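Local coordinates for protein citrate synthase (Pyrobaculum aerophilum, PDB 2IBP) that probably catalyses the condensation of oxaloacetate with acetyl-CoA and water to give citrate and CoA, a step of the tricarboxylic acid cycle, at residues 92-97 / 119-123; 124-130 / 147-153; 154-159 / 368-373; 162-167 / 187-193. All blocks are in the same frame, centred on the assembly; numbering follows the deposited sequence.

Contact 1: residues 92-97 / 119-123; sequences ELHPAT and AEGAY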
loop_
_atom_site.group_PDB
_atom_site.type_symbol
_atom_site.label_atom_id
_atom_site.label_comp_id
_atom_site.label_asym_id
_atom_site.label_seq_id
_atom_site.Cartn_x
_atom_site.Cartn_y
_atom_site.Cartn_z
ATOM N N GLU A 92 15.415 -0.307 19.206
ATOM C CA GLU A 92 14.544 -1.193 19.968
ATOM C C GLU A 92 13.086 -0.949 19.617
ATOM O O GLU A 92 12.704 0.176 19.287
ATOM C CB GLU A 92 14.760 -1.022 21.467
ATOM C CG GLU A 92 13.986 -1.991 22.343
ATOM C CD GLU A 92 14.262 -3.460 22.053
ATOM O OE1 GLU A 92 15.053 -4.073 22.799
ATOM O OE2 GLU A 92 13.732 -3.995 21.058
ATOM N N LEU A 93 12.306 -2.022 19.635
ATOM C CA LEU A 93 10.910 -1.948 19.294
ATOM C C LEU A 93 10.062 -1.847 20.548
ATOM O O LEU A 93 10.460 -2.268 21.640
ATOM C CB LEU A 93 10.504 -3.196 18.498
ATOM C CG LEU A 93 11.326 -3.454 17.245
ATOM C CD1 LEU A 93 10.946 -4.823 16.627
ATOM C CD2 LEU A 93 11.177 -2.304 16.250
ATOM N N HIS A 94 8.854 -1.323 20.358
ATOM C CA HIS A 94 7.853 -1.227 21.411
ATOM C C HIS A 94 7.417 -2.648 21.783
ATOM O O HIS A 94 7.322 -3.530 20.910
ATOM C CB HIS A 94 6.647 -0.449 20.879
ATOM C CG HIS A 94 5.629 -0.109 21.923
ATOM N ND1 HIS A 94 4.718 -1.024 22.407
ATOM C CD2 HIS A 94 5.352 1.064 22.546
ATOM C CE1 HIS A 94 3.950 -0.440 23.312
ATOM N NE2 HIS A 94 4.315 0.828 23.418
ATOM N N PRO A 95 7.174 -2.910 23.070
ATOM C CA PRO A 95 6.765 -4.259 23.430
ATOM C C PRO A 95 5.580 -4.808 22.620
ATOM O O PRO A 95 5.543 -5.995 22.327
ATOM C CB PRO A 95 6.418 -4.131 24.918
ATOM C CG PRO A 95 7.268 -3.027 25.398
ATOM C CD PRO A 95 7.354 -2.056 24.259
ATOM N N ALA A 96 4.618 -3.958 22.261
ATOM C CA ALA A 96 3.460 -4.403 21.491
ATOM C C ALA A 96 3.904 -4.914 20.132
ATOM O O ALA A 96 3.395 -5.919 19.631
ATOM C CB ALA A 96 2.448 -3.278 21.319
ATOM N N THR A 97 4.887 -4.233 19.553
ATOM C CA THR A 97 5.436 -4.629 18.259
ATOM C C THR A 97 6.097 -6.004 18.361
ATOM O O THR A 97 5.891 -6.862 17.516
ATOM C CB THR A 97 6.464 -3.604 17.791
ATOM O OG1 THR A 97 5.842 -2.312 17.766
ATOM C CG2 THR A 97 7.024 -3.959 16.418
ATOM N N ALA A 119 2.216 -1.868 13.620
ATOM C CA ALA A 119 2.149 -1.918 15.078
ATOM C C ALA A 119 3.054 -0.892 15.725
ATOM O O ALA A 119 2.642 -0.220 16.667
ATOM C CB ALA A 119 2.494 -3.300 15.600
ATOM N N GLU A 120 4.279 -0.769 15.229
ATOM C CA GLU A 120 5.216 0.202 15.792
ATOM C C GLU A 120 4.705 1.626 15.588
ATOM O O GLU A 120 4.795 2.470 16.486
ATOM C CB GLU A 120 6.606 0.021 15.193
ATOM C CG GLU A 120 7.693 0.898 15.796
ATOM C CD GLU A 120 8.163 0.488 17.193
ATOM O OE1 GLU A 120 7.842 -0.624 17.683
ATOM O OE2 GLU A 120 8.924 1.294 17.789
ATOM N N GLY A 121 4.090 1.889 14.445
ATOM C CA GLY A 121 3.568 3.225 14.189
ATOM C C GLY A 121 2.387 3.563 15.084
ATOM O O GLY A 121 2.128 4.745 15.406
ATOM N N ALA A 122 1.710 2.512 15.549
ATOM C CA ALA A 122 0.475 2.642 16.332
ATOM C C ALA A 122 0.695 3.302 17.672
ATOM O O ALA A 122 -0.176 4.020 18.172
ATOM C CB ALA A 122 -0.151 1.286 16.535
ATOM N N TYR A 123 1.859 3.054 18.266
ATOM C CA TYR A 123 2.151 3.590 19.585
ATOM C C TYR A 123 3.292 4.611 19.609
ATOM O O TYR A 123 3.679 5.077 20.683
ATOM C CB TYR A 123 2.424 2.460 20.572
ATOM C CG TYR A 123 1.210 1.610 20.856
ATOM C CD1 TYR A 123 0.058 2.176 21.381
ATOM C CD2 TYR A 123 1.227 0.249 20.644
ATOM C CE1 TYR A 123 -1.059 1.410 21.642
ATOM C CE2 TYR A 123 0.116 -0.528 20.894
ATOM C CZ TYR A 123 -1.025 0.057 21.405
ATOM O OH TYR A 123 -2.112 -0.721 21.693
HETATM O O HOH W 1 3.989 -0.756 18.992
#

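Contact 2: residues 124-130 / 147-153; sequences DEDNQKL and AYRIAEK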
loop_
_atom_site.group_PDB
_atom_site.type_symbol
_atom_site.label_atom_id
_atom_site.label_comp_id
_atom_site.label_asym_id
_atom_site.label_seq_id
_atom_site.Cartn_x
_atom_site.Cartn_y
_atom_site.Cartn_z
ATOM N N ASP A 124 3.806 4.968 18.434
ATOM C CA ASP A 124 4.873 5.961 18.304
ATOM C C ASP A 124 4.277 7.339 18.583
ATOM O O ASP A 124 3.421 7.817 17.848
ATOM C CB ASP A 124 5.475 5.911 16.901
ATOM C CG ASP A 124 6.630 6.885 16.712
ATOM O OD1 ASP A 124 6.491 8.063 17.076
ATOM O OD2 ASP A 124 7.676 6.445 16.210
ATOM N N GLU A 125 4.720 7.973 19.666
ATOM C CA GLU A 125 4.152 9.273 20.065
ATOM C C GLU A 125 4.341 10.382 19.033
ATOM O O GLU A 125 3.455 11.216 18.831
ATOM C CB GLU A 125 4.726 9.698 21.421
ATOM C CG GLU A 125 4.364 8.750 22.556
ATOM C CD GLU A 125 5.010 9.127 23.884
ATOM O OE1 GLU A 125 5.600 10.228 23.982
ATOM O OE2 GLU A 125 4.928 8.313 24.832
ATOM N N ASP A 126 5.499 10.401 18.398
ATOM C CA ASP A 126 5.777 11.361 17.341
ATOM C C ASP A 126 4.800 11.157 16.201
ATOM O O ASP A 126 4.305 12.095 15.611
ATOM C CB ASP A 126 7.197 11.185 16.811
ATOM C CG ASP A 126 8.254 11.622 17.808
ATOM O OD1 ASP A 126 7.978 12.537 18.617
ATOM O OD2 ASP A 126 9.377 11.080 17.745
ATOM N N ASN A 127 4.617 9.903 15.821
ATOM C CA ASN A 127 3.714 9.589 14.749
ATOM C C ASN A 127 2.317 10.106 15.099
ATOM O O ASN A 127 1.651 10.690 14.257
ATOM C CB ASN A 127 3.675 8.077 14.514
ATOM C CG ASN A 127 3.157 7.706 13.132
ATOM O OD1 ASN A 127 3.519 8.334 12.139
ATOM N ND2 ASN A 127 2.447 6.572 13.052
ATOM N N GLN A 128 1.853 9.817 16.315
ATOM C CA GLN A 128 0.524 10.293 16.750
ATOM C C GLN A 128 0.401 11.813 16.611
ATOM O O GLN A 128 -0.597 12.336 16.120
ATOM C CB GLN A 128 0.223 9.879 18.188
ATOM C CG GLN A 128 0.402 8.385 18.480
ATOM C CD GLN A 128 -0.127 7.467 17.387
ATOM O OE1 GLN A 128 -1.320 7.459 17.073
ATOM N NE2 GLN A 128 0.758 6.632 16.851
ATOM N N LYS A 129 1.446 12.511 17.021
ATOM C CA LYS A 129 1.468 13.961 16.960
ATOM C C LYS A 129 1.420 14.441 15.515
ATOM O O LYS A 129 0.721 15.392 15.191
ATOM C CB LYS A 129 2.711 14.499 17.675
ATOM C CG LYS A 129 2.727 15.995 17.859
ATOM C CD LYS A 129 3.909 16.423 18.722
ATOM C CE LYS A 129 3.868 17.921 19.027
ATOM N NZ LYS A 129 3.981 18.759 17.800
ATOM N N LEU A 130 2.141 13.755 14.633
ATOM C CA LEU A 130 2.143 14.134 13.233
ATOM C C LEU A 130 0.793 13.859 12.607
ATOM O O LEU A 130 0.299 14.664 11.821
ATOM C CB LEU A 130 3.277 13.450 12.463
ATOM C CG LEU A 130 3.426 13.876 10.999
ATOM C CD1 LEU A 130 3.549 15.382 10.810
ATOM C CD2 LEU A 130 4.611 13.158 10.362
ATOM N N ALA A 147 8.335 14.397 11.174
ATOM C CA ALA A 147 8.409 13.500 10.014
ATOM C C ALA A 147 9.827 12.926 9.860
ATOM O O ALA A 147 10.006 11.743 9.595
ATOM C CB ALA A 147 7.968 14.218 8.739
ATOM N N TYR A 148 10.843 13.761 10.029
ATOM C CA TYR A 148 12.223 13.277 9.887
ATOM C C TYR A 148 12.601 12.355 11.038
ATOM O O TYR A 148 13.314 11.354 10.847
ATOM C CB TYR A 148 13.193 14.441 9.717
ATOM C CG TYR A 148 13.196 14.953 8.294
ATOM C CD1 TYR A 148 12.183 15.781 7.822
ATOM C CD2 TYR A 148 14.133 14.493 7.382
ATOM C CE1 TYR A 148 12.153 16.196 6.496
ATOM C CE2 TYR A 148 14.127 14.906 6.060
ATOM C CZ TYR A 148 13.131 15.749 5.615
ATOM O OH TYR A 148 13.127 16.155 4.294
ATOM N N ARG A 149 12.123 12.664 12.235
ATOM C CA ARG A 149 12.349 11.801 13.392
ATOM C C ARG A 149 11.753 10.412 13.093
ATOM O O ARG A 149 12.375 9.382 13.341
ATOM C CB ARG A 149 11.693 12.407 14.638
ATOM C CG ARG A 149 12.235 11.943 15.986
ATOM C CD ARG A 149 11.567 12.723 17.145
ATOM N NE ARG A 149 11.590 14.169 16.913
ATOM C CZ ARG A 149 10.829 15.057 17.552
ATOM N NH1 ARG A 149 9.950 14.668 18.471
ATOM N NH2 ARG A 149 10.921 16.345 17.243
ATOM N N ILE A 150 10.526 10.401 12.576
ATOM C CA ILE A 150 9.829 9.151 12.251
ATOM C C ILE A 150 10.551 8.382 11.161
ATOM O O ILE A 150 10.677 7.145 11.230
ATOM C CB ILE A 150 8.357 9.415 11.874
ATOM C CG1 ILE A 150 7.627 9.998 13.092
ATOM C CG2 ILE A 150 7.680 8.124 11.376
ATOM C CD1 ILE A 150 6.333 10.750 12.778
ATOM N N ALA A 151 10.996 9.101 10.140
ATOM C CA ALA A 151 11.765 8.503 9.044
ATOM C C ALA A 151 13.018 7.813 9.602
ATOM O O ALA A 151 13.306 6.656 9.263
ATOM C CB ALA A 151 12.127 9.542 7.995
ATOM N N GLU A 152 13.734 8.483 10.503
ATOM C CA GLU A 152 14.908 7.876 11.139
ATOM C C GLU A 152 14.544 6.604 11.918
ATOM O O GLU A 152 15.231 5.595 11.840
ATOM C CB GLU A 152 15.585 8.878 12.084
ATOM C CG GLU A 152 16.225 10.016 11.373
ATOM C CD GLU A 152 16.977 10.951 12.300
ATOM O OE1 GLU A 152 16.987 10.722 13.535
ATOM O OE2 GLU A 152 17.601 11.888 11.769
ATOM N N LYS A 153 13.421 6.637 12.620
ATOM C CA LYS A 153 12.989 5.495 13.398
ATOM C C LYS A 153 12.724 4.313 12.498
ATOM O O LYS A 153 13.069 3.186 12.829
ATOM C CB LYS A 153 11.745 5.806 14.198
ATOM C CG LYS A 153 11.991 6.713 15.367
ATOM C CD LYS A 153 10.689 7.064 16.002
ATOM C CE LYS A 153 10.840 8.011 17.141
ATOM N NZ LYS A 153 9.471 8.377 17.614
HETATM O O HOH W 2 7.901 8.991 19.814
#

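Contact 3: residues 154-159 / 368-373; sequences LVAKMP and AMSRVV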
loop_
_atom_site.group_PDB
_atom_site.type_symbol
_atom_site.label_atom_id
_atom_site.label_comp_id
_atom_site.label_asym_id
_atom_site.label_seq_id
_atom_site.Cartn_x
_atom_site.Cartn_y
_atom_site.Cartn_z
ATOM N N LEU A 154 12.055 4.556 11.376
ATOM C CA LEU A 154 11.765 3.462 10.435
ATOM C C LEU A 154 13.050 2.808 9.884
ATOM O O LEU A 154 13.153 1.585 9.773
ATOM C CB LEU A 154 10.893 4.005 9.299
ATOM C CG LEU A 154 9.419 4.101 9.704
ATOM C CD1 LEU A 154 8.643 5.138 8.916
ATOM C CD2 LEU A 154 8.723 2.737 9.634
ATOM N N VAL A 155 14.032 3.629 9.564
ATOM C CA VAL A 155 15.300 3.123 9.054
ATOM C C VAL A 155 16.008 2.333 10.176
ATOM O O VAL A 155 16.559 1.255 9.956
ATOM C CB VAL A 155 16.164 4.287 8.569
ATOM C CG1 VAL A 155 17.577 3.798 8.194
ATOM C CG2 VAL A 155 15.483 4.980 7.397
ATOM N N ALA A 156 15.965 2.864 11.391
ATOM C CA ALA A 156 16.633 2.214 12.518
ATOM C C ALA A 156 16.021 0.907 12.969
ATOM O O ALA A 156 16.728 0.008 13.420
ATOM C CB ALA A 156 16.703 3.185 13.706
ATOM N N LYS A 157 14.696 0.813 12.868
ATOM C CA LYS A 157 13.966 -0.310 13.408
ATOM C C LYS A 157 13.856 -1.498 12.475
ATOM O O LYS A 157 13.654 -2.620 12.945
ATOM C CB LYS A 157 12.570 0.139 13.830
ATOM C CG LYS A 157 12.603 1.130 14.974
ATOM C CD LYS A 157 11.262 1.755 15.233
ATOM C CE LYS A 157 11.399 2.830 16.301
ATOM N NZ LYS A 157 11.653 2.267 17.640
ATOM N N MET A 158 13.943 -1.266 11.170
ATOM C CA MET A 158 13.703 -2.366 10.236
ATOM C C MET A 158 14.551 -3.611 10.541
ATOM O O MET A 158 14.021 -4.718 10.597
ATOM C CB MET A 158 13.851 -1.921 8.797
ATOM C CG MET A 158 13.140 -2.810 7.820
ATOM S SD MET A 158 11.340 -2.704 7.989
ATOM C CE MET A 158 11.032 -1.024 7.546
ATOM N N PRO A 159 15.862 -3.447 10.795
ATOM C CA PRO A 159 16.644 -4.659 11.074
ATOM C C PRO A 159 16.214 -5.381 12.337
ATOM O O PRO A 159 16.354 -6.597 12.439
ATOM C CB PRO A 159 18.075 -4.126 11.222
ATOM C CG PRO A 159 18.062 -2.823 10.475
ATOM C CD PRO A 159 16.720 -2.251 10.764
ATOM N N ALA A 368 14.314 -4.669 2.172
ATOM C CA ALA A 368 13.493 -3.673 2.878
ATOM C C ALA A 368 14.335 -2.875 3.888
ATOM O O ALA A 368 14.147 -1.665 4.058
ATOM C CB ALA A 368 12.312 -4.365 3.605
ATOM N N MET A 369 15.225 -3.556 4.604
ATOM C CA MET A 369 16.129 -2.873 5.544
ATOM C C MET A 369 16.971 -1.827 4.832
ATOM O O MET A 369 17.290 -0.791 5.408
ATOM C CB MET A 369 17.056 -3.872 6.234
ATOM C CG MET A 369 16.343 -4.678 7.282
ATOM S SD MET A 369 17.243 -6.185 7.681
ATOM C CE MET A 369 18.933 -5.597 7.715
ATOM N N SER A 370 17.353 -2.106 3.595
ATOM C CA SER A 370 18.100 -1.158 2.815
ATOM C C SER A 370 17.217 -0.021 2.282
ATOM O O SER A 370 17.459 1.176 2.517
ATOM C CB SER A 370 18.741 -1.852 1.617
ATOM O OG SER A 370 19.377 -0.910 0.799
ATOM N N ARG A 371 16.179 -0.432 1.562
ATOM C CA ARG A 371 15.331 0.481 0.820
ATOM C C ARG A 371 14.426 1.374 1.649
ATOM O O ARG A 371 13.955 2.390 1.158
ATOM C CB ARG A 371 14.493 -0.316 -0.173
ATOM C CG ARG A 371 13.609 0.506 -1.082
ATOM C CD ARG A 371 14.363 1.514 -1.941
ATOM N NE ARG A 371 15.489 0.875 -2.642
ATOM C CZ ARG A 371 15.404 0.299 -3.839
ATOM N NH1 ARG A 371 14.306 0.406 -4.578
ATOM N NH2 ARG A 371 16.446 -0.330 -4.350
ATOM N N VAL A 372 14.241 1.030 2.914
ATOM C CA VAL A 372 13.365 1.825 3.763
ATOM C C VAL A 372 13.799 3.291 3.766
ATOM O O VAL A 372 12.955 4.197 3.768
ATOM C CB VAL A 372 13.261 1.260 5.177
ATOM C CG1 VAL A 372 14.624 1.148 5.812
ATOM C CG2 VAL A 372 12.280 2.104 6.010
ATOM N N VAL A 373 15.103 3.553 3.687
ATOM C CA VAL A 373 15.517 4.947 3.672
ATOM C C VAL A 373 15.063 5.656 2.394
ATOM O O VAL A 373 14.640 6.801 2.437
ATOM C CB VAL A 373 17.017 5.160 3.940
ATOM C CG1 VAL A 373 17.894 4.626 2.814
ATOM C CG2 VAL A 373 17.277 6.658 4.177
HETATM O O HOH W 3 17.549 -0.473 8.080
#

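Contact 4: residues 162-167 / 187-193; sequences VAYHYR and FLYMMFG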
loop_
_atom_site.group_PDB
_atom_site.type_symbol
_atom_site.label_atom_id
_atom_site.label_comp_id
_atom_site.label_asym_id
_atom_site.label_seq_id
_atom_site.Cartn_x
_atom_site.Cartn_y
_atom_site.Cartn_z
ATOM N N VAL A 162 13.187 -7.556 11.457
ATOM C CA VAL A 162 13.648 -8.719 10.709
ATOM C C VAL A 162 14.313 -9.748 11.613
ATOM O O VAL A 162 13.980 -10.938 11.582
ATOM C CB VAL A 162 14.574 -8.287 9.565
ATOM C CG1 VAL A 162 15.181 -9.509 8.852
ATOM C CG2 VAL A 162 13.828 -7.365 8.585
ATOM N N ALA A 163 15.295 -9.298 12.392
ATOM C CA ALA A 163 16.044 -10.184 13.272
ATOM C C ALA A 163 15.169 -10.840 14.338
ATOM O O ALA A 163 15.296 -12.044 14.596
ATOM C CB ALA A 163 17.200 -9.433 13.929
ATOM N N TYR A 164 14.244 -10.077 14.939
ATOM C CA TYR A 164 13.378 -10.639 15.970
ATOM C C TYR A 164 12.493 -11.722 15.376
ATOM O O TYR A 164 12.320 -12.779 15.956
ATOM C CB TYR A 164 12.498 -9.565 16.585
ATOM C CG TYR A 164 13.161 -8.703 17.636
ATOM C CD1 TYR A 164 14.539 -8.658 17.766
ATOM C CD2 TYR A 164 12.405 -7.835 18.421
ATOM C CE1 TYR A 164 15.148 -7.862 18.736
ATOM C CE2 TYR A 164 13.009 -7.008 19.364
ATOM C CZ TYR A 164 14.386 -7.020 19.503
ATOM O OH TYR A 164 15.015 -6.181 20.412
ATOM N N HIS A 165 12.010 -11.480 14.165
ATOM C CA HIS A 165 11.204 -12.490 13.520
ATOM C C HIS A 165 12.041 -13.734 13.266
ATOM O O HIS A 165 11.593 -14.862 13.521
ATOM C CB HIS A 165 10.624 -11.996 12.221
ATOM C CG HIS A 165 9.658 -12.958 11.628
ATOM N ND1 HIS A 165 10.052 -13.951 10.764
ATOM C CD2 HIS A 165 8.349 -13.182 11.895
ATOM C CE1 HIS A 165 9.008 -14.701 10.458
ATOM N NE2 HIS A 165 7.963 -14.259 11.136
ATOM N N TYR A 166 13.258 -13.541 12.763
ATOM C CA TYR A 166 14.143 -14.679 12.512
ATOM C C TYR A 166 14.305 -15.510 13.777
ATOM O O TYR A 166 14.121 -16.720 13.756
ATOM C CB TYR A 166 15.487 -14.241 11.968
ATOM C CG TYR A 166 16.473 -15.376 11.903
ATOM C CD1 TYR A 166 16.328 -16.377 10.958
ATOM C CD2 TYR A 166 17.497 -15.489 12.836
ATOM C CE1 TYR A 166 17.190 -17.453 10.930
ATOM C CE2 TYR A 166 18.391 -16.535 12.785
ATOM C CZ TYR A 166 18.216 -17.528 11.854
ATOM O OH TYR A 166 19.109 -18.589 11.826
ATOM N N ARG A 167 14.663 -14.856 14.871
ATOM C CA ARG A 167 14.861 -15.538 16.146
ATOM C C ARG A 167 13.606 -16.278 16.579
ATOM O O ARG A 167 13.667 -17.449 16.929
ATOM C CB ARG A 167 15.263 -14.531 17.218
ATOM C CG ARG A 167 16.543 -13.782 16.916
ATOM C CD ARG A 167 17.768 -14.660 16.944
ATOM N NE ARG A 167 18.031 -15.216 18.275
ATOM C CZ ARG A 167 19.120 -15.925 18.553
ATOM N NH1 ARG A 167 20.033 -16.135 17.613
ATOM N NH2 ARG A 167 19.296 -16.405 19.764
ATOM N N PHE A 187 22.784 -5.855 13.069
ATOM C CA PHE A 187 21.795 -6.747 12.468
ATOM C C PHE A 187 22.274 -8.195 12.532
ATOM O O PHE A 187 21.547 -9.085 12.953
ATOM C CB PHE A 187 21.514 -6.362 11.027
ATOM C CG PHE A 187 20.697 -7.383 10.292
ATOM C CD1 PHE A 187 19.396 -7.644 10.669
ATOM C CD2 PHE A 187 21.257 -8.115 9.258
ATOM C CE1 PHE A 187 18.651 -8.605 10.020
ATOM C CE2 PHE A 187 20.498 -9.068 8.582
ATOM C CZ PHE A 187 19.200 -9.315 8.978
ATOM N N LEU A 188 23.521 -8.425 12.150
ATOM C CA LEU A 188 24.049 -9.792 12.188
ATOM C C LEU A 188 24.119 -10.325 13.611
ATOM O O LEU A 188 23.879 -11.499 13.865
ATOM C CB LEU A 188 25.406 -9.884 11.503
ATOM C CG LEU A 188 25.393 -9.664 9.992
ATOM C CD1 LEU A 188 26.812 -9.718 9.438
ATOM C CD2 LEU A 188 24.466 -10.669 9.288
ATOM N N TYR A 189 24.478 -9.457 14.551
ATOM C CA TYR A 189 24.477 -9.833 15.959
ATOM C C TYR A 189 23.056 -10.230 16.421
ATOM O O TYR A 189 22.867 -11.245 17.087
ATOM C CB TYR A 189 25.023 -8.664 16.792
ATOM C CG TYR A 189 24.765 -8.807 18.261
ATOM C CD1 TYR A 189 25.443 -9.738 19.026
ATOM C CD2 TYR A 189 23.802 -8.025 18.879
ATOM C CE1 TYR A 189 25.160 -9.894 20.359
ATOM C CE2 TYR A 189 23.515 -8.167 20.210
ATOM C CZ TYR A 189 24.196 -9.101 20.954
ATOM O OH TYR A 189 23.898 -9.227 22.284
ATOM N N MET A 190 22.051 -9.450 16.027
ATOM C CA MET A 190 20.682 -9.758 16.412
ATOM C C MET A 190 20.156 -11.025 15.741
ATOM O O MET A 190 19.334 -11.737 16.308
ATOM C CB MET A 190 19.768 -8.579 16.101
ATOM C CG MET A 190 20.041 -7.345 16.935
ATOM S SD MET A 190 18.730 -6.130 16.734
ATOM C CE MET A 190 18.872 -5.850 14.979
ATOM N N MET A 191 20.649 -11.313 14.539
ATOM C CA MET A 191 20.228 -12.517 13.834
ATOM C C MET A 191 20.812 -13.747 14.491
ATOM O O MET A 191 20.092 -14.693 14.788
ATOM C CB MET A 191 20.698 -12.502 12.386
ATOM C CG MET A 191 19.955 -11.540 11.491
ATOM S SD MET A 191 18.308 -12.165 11.074
ATOM C CE MET A 191 18.737 -13.522 9.966
ATOM N N PHE A 192 22.115 -13.716 14.755
ATOM C CA PHE A 192 22.808 -14.920 15.175
ATOM C C PHE A 192 23.352 -14.975 16.604
ATOM O O PHE A 192 23.790 -16.034 17.043
ATOM C CB PHE A 192 23.892 -15.234 14.172
ATOM C CG PHE A 192 23.390 -15.314 12.760
ATOM C CD1 PHE A 192 22.411 -16.227 12.405
ATOM C CD2 PHE A 192 23.883 -14.472 11.787
ATOM C CE1 PHE A 192 21.949 -16.291 11.103
ATOM C CE2 PHE A 192 23.452 -14.562 10.476
ATOM C CZ PHE A 192 22.469 -15.469 10.138
ATOM N N GLY A 193 23.272 -13.869 17.334
ATOM C CA GLY A 193 23.643 -13.842 18.746
ATOM C C GLY A 193 25.123 -13.774 19.046
ATOM O O GLY A 193 25.542 -14.001 20.182
#

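Contact 1: residues 92-97 / 119-123
Glu120 reaches out of helix 109-123 to His94 and Thr97 at the start of helix 95-103. Glu120 CB lies 3.6 Å from Thr97 OG1, and CG (4.2 Å) and CD (3.7 Å) pass the same hydroxyl. With CG anti to the backbone N (chi1 -175°) and the next bond bent (chi2 74°), the carboxylate turns across the threonine. Glu120 OE1 takes two bonds: the backbone N of His94, 2.9 Å away, comes in on its syn lone pair almost straight (167°), while Thr97 OG1, 2.6 Å from OE1, donates on the anti side, somewhat out of the carboxylate plane. OE2 forms a salt bridge with Lys157. Cutting this glutamate back to an alanine would probably leave His94 N and the threonine hydroxyl without their shared acceptor and Lys157 without this partner. Tyr123 CB sits over one face of the His94 imidazole, 4.0 Å from its centroid, and the phenol OH goes on to Asn103 and Lys106 of the second subunit. Ala96 CB touches Tyr123 CE2. His94 ND1 accepts in its ring plane from Ala96 N, 2.9 Å away, making this a helix N-cap braced by a neighbouring helix of a mainly helical enzyme, beside the dimer interface.

Contact 2: residues 124-130 / 147-153
A salt-bridge network of Asp124, Asp126, Arg149 and Lys153 ties the capped N-terminus of helix 125-135 to helix 141-169, a roughly antiparallel pair whose local axes approach to 9.3 Å at 141°. Lys153, extended beyond CG, carries its ammonium group between the carboxylates of Asp124 and Asp126. Lys153 NZ stands 3.0 Å from Asp124 OD2, approaching on the syn side but out of the carboxylate plane. It is also paired with Asp126 OD2, an oxygen whose position is less certain. A water accepts from Lys153 NZ and from Asp126 N, linking the helices. Asp124 OD2 also accepts from Tyr234 OH, and Asp124 OD1, met from above the carboxylate plane, caps Asn127 N at 2.9 Å. The Asp126-Arg149 salt bridge is a weak, poorly aligned bond: Arg149 NH1 lies 2.9 Å from Asp126 OD1, but its N-H points well off the oxygen (126°), the two planes standing 81° apart. Further along helix 125-135 the packing is apolar. Ile150 CG1, beside its own backbone N, and the extended next bond carry CD1 to 3.5 Å from Asn127 CA. Leu130 CD2 bridges two residues, lying 3.8 Å from Ile150 CD1 and 3.9 Å from Ala147 CB.

Contact 3: residues 154-159 / 368-373
Helices 141-169 and 363-382 run antiparallel here, their local axes 176° apart and 8.6 Å at closest approach, with Met158 and Met369 bringing their CA atoms to 5.3 Å. The two methionines cross at CG, 3.7 Å from Met158 CG to Met369 CG. Beyond that point they part. Met158, bent at its second and third torsions, returns its methyl to Val372, CE to CG2 measuring 3.7 Å. Met369 holds CG beside its backbone N (chi1 -75°) and sends SD and CE along the ring of Pro159, CE lying 3.9 Å from Pro159 CB. This is an antiparallel helix pair in the buried core of the mainly helical citrate synthase fold, and Pro159 kinks one member, since its ring N cannot bond back to the preceding turn. Replacing Met369 by an alanine would probably remove the part of their cover it gives the proline ring and Met158 CG, opening a gap between the helices. At the other end, Val155 CG2 meets Val373 CB at 3.8 Å. Val372 places CG1 between its backbone N and carbonyl carbon, leaving CG2 directed to Met158 CE and Leu154 CB. A water donates to both Val155 O and Met369 O, 2.7 Å from each.

Contact 4: residues 162-167 / 187-193
Tyr166 sets CG anti to its backbone nitrogen (chi1 171°), and Met191 doubles back at chi2 and chi3, returning a chain that starts away from the partner helix. As a result Met191 CE lies over one face of the Tyr166 ring, a CH-pi contact 3.8 Å from its centroid; Met191 SD stands 4.5 Å from that centroid, oblique to the ring, in a Met-aromatic contact, and also touches Tyr166 CB. The same methionine lays CB over the centre of the Phe192 ring, whose edge in turn receives Tyr166 OH, 3.7 Å from Phe192 CE1. Arg167 closes the C-terminal end. Its doubly bent chain brings Arg167 NH1 to 3.2 Å from Met191 O with a straight N-H (166°); Met191 O lies near the guanidinium plane, yet the donor stands above the carbonyl plane. Arg167 NE makes a hydrogen bond to Glu173 O. A positive group at the end of helix 183-192, where Gly193 departs with positive phi, would probably be favoured by the helix dipole. The backbones come close at Ala163, whose CB is a tight 3.5 Å from Met190 CB. The local axes run nearly parallel, 17° apart. Val162 CG1 meets the edge of the Phe187 ring, and both residues also pack on Met369 of helix 363-382; helix 109-123 touches Val162 and His165 of helix 141-169, and Leu188 faces helix 198-210.

Helix 141-169 threads the set, with contacts 2, 3 and 4 using successive parts of it. The centre of contact 3 is about 14 Å from that of contact 2 and equally far from that of contact 4, while the centres of contact 2 and contact 4 are about 24 Å apart. Contact 1 joins the helix through two polar ties, Glu120 OE2 to Lys157 NZ (2.9 Å) in the 154-159 segment and Glu92 OE2 to Tyr164 OH (2.6 Å) in 162-167. Contact 1 also meets contact 2, Gly121 O lying 3.0 Å from Asn127 ND2, and both border the second subunit. Contacts 3 and 4 abut where Met369 CE is 3.6 Å from Phe187 CG. All four lie away from the predicted catalytic residues His289 and Asp346.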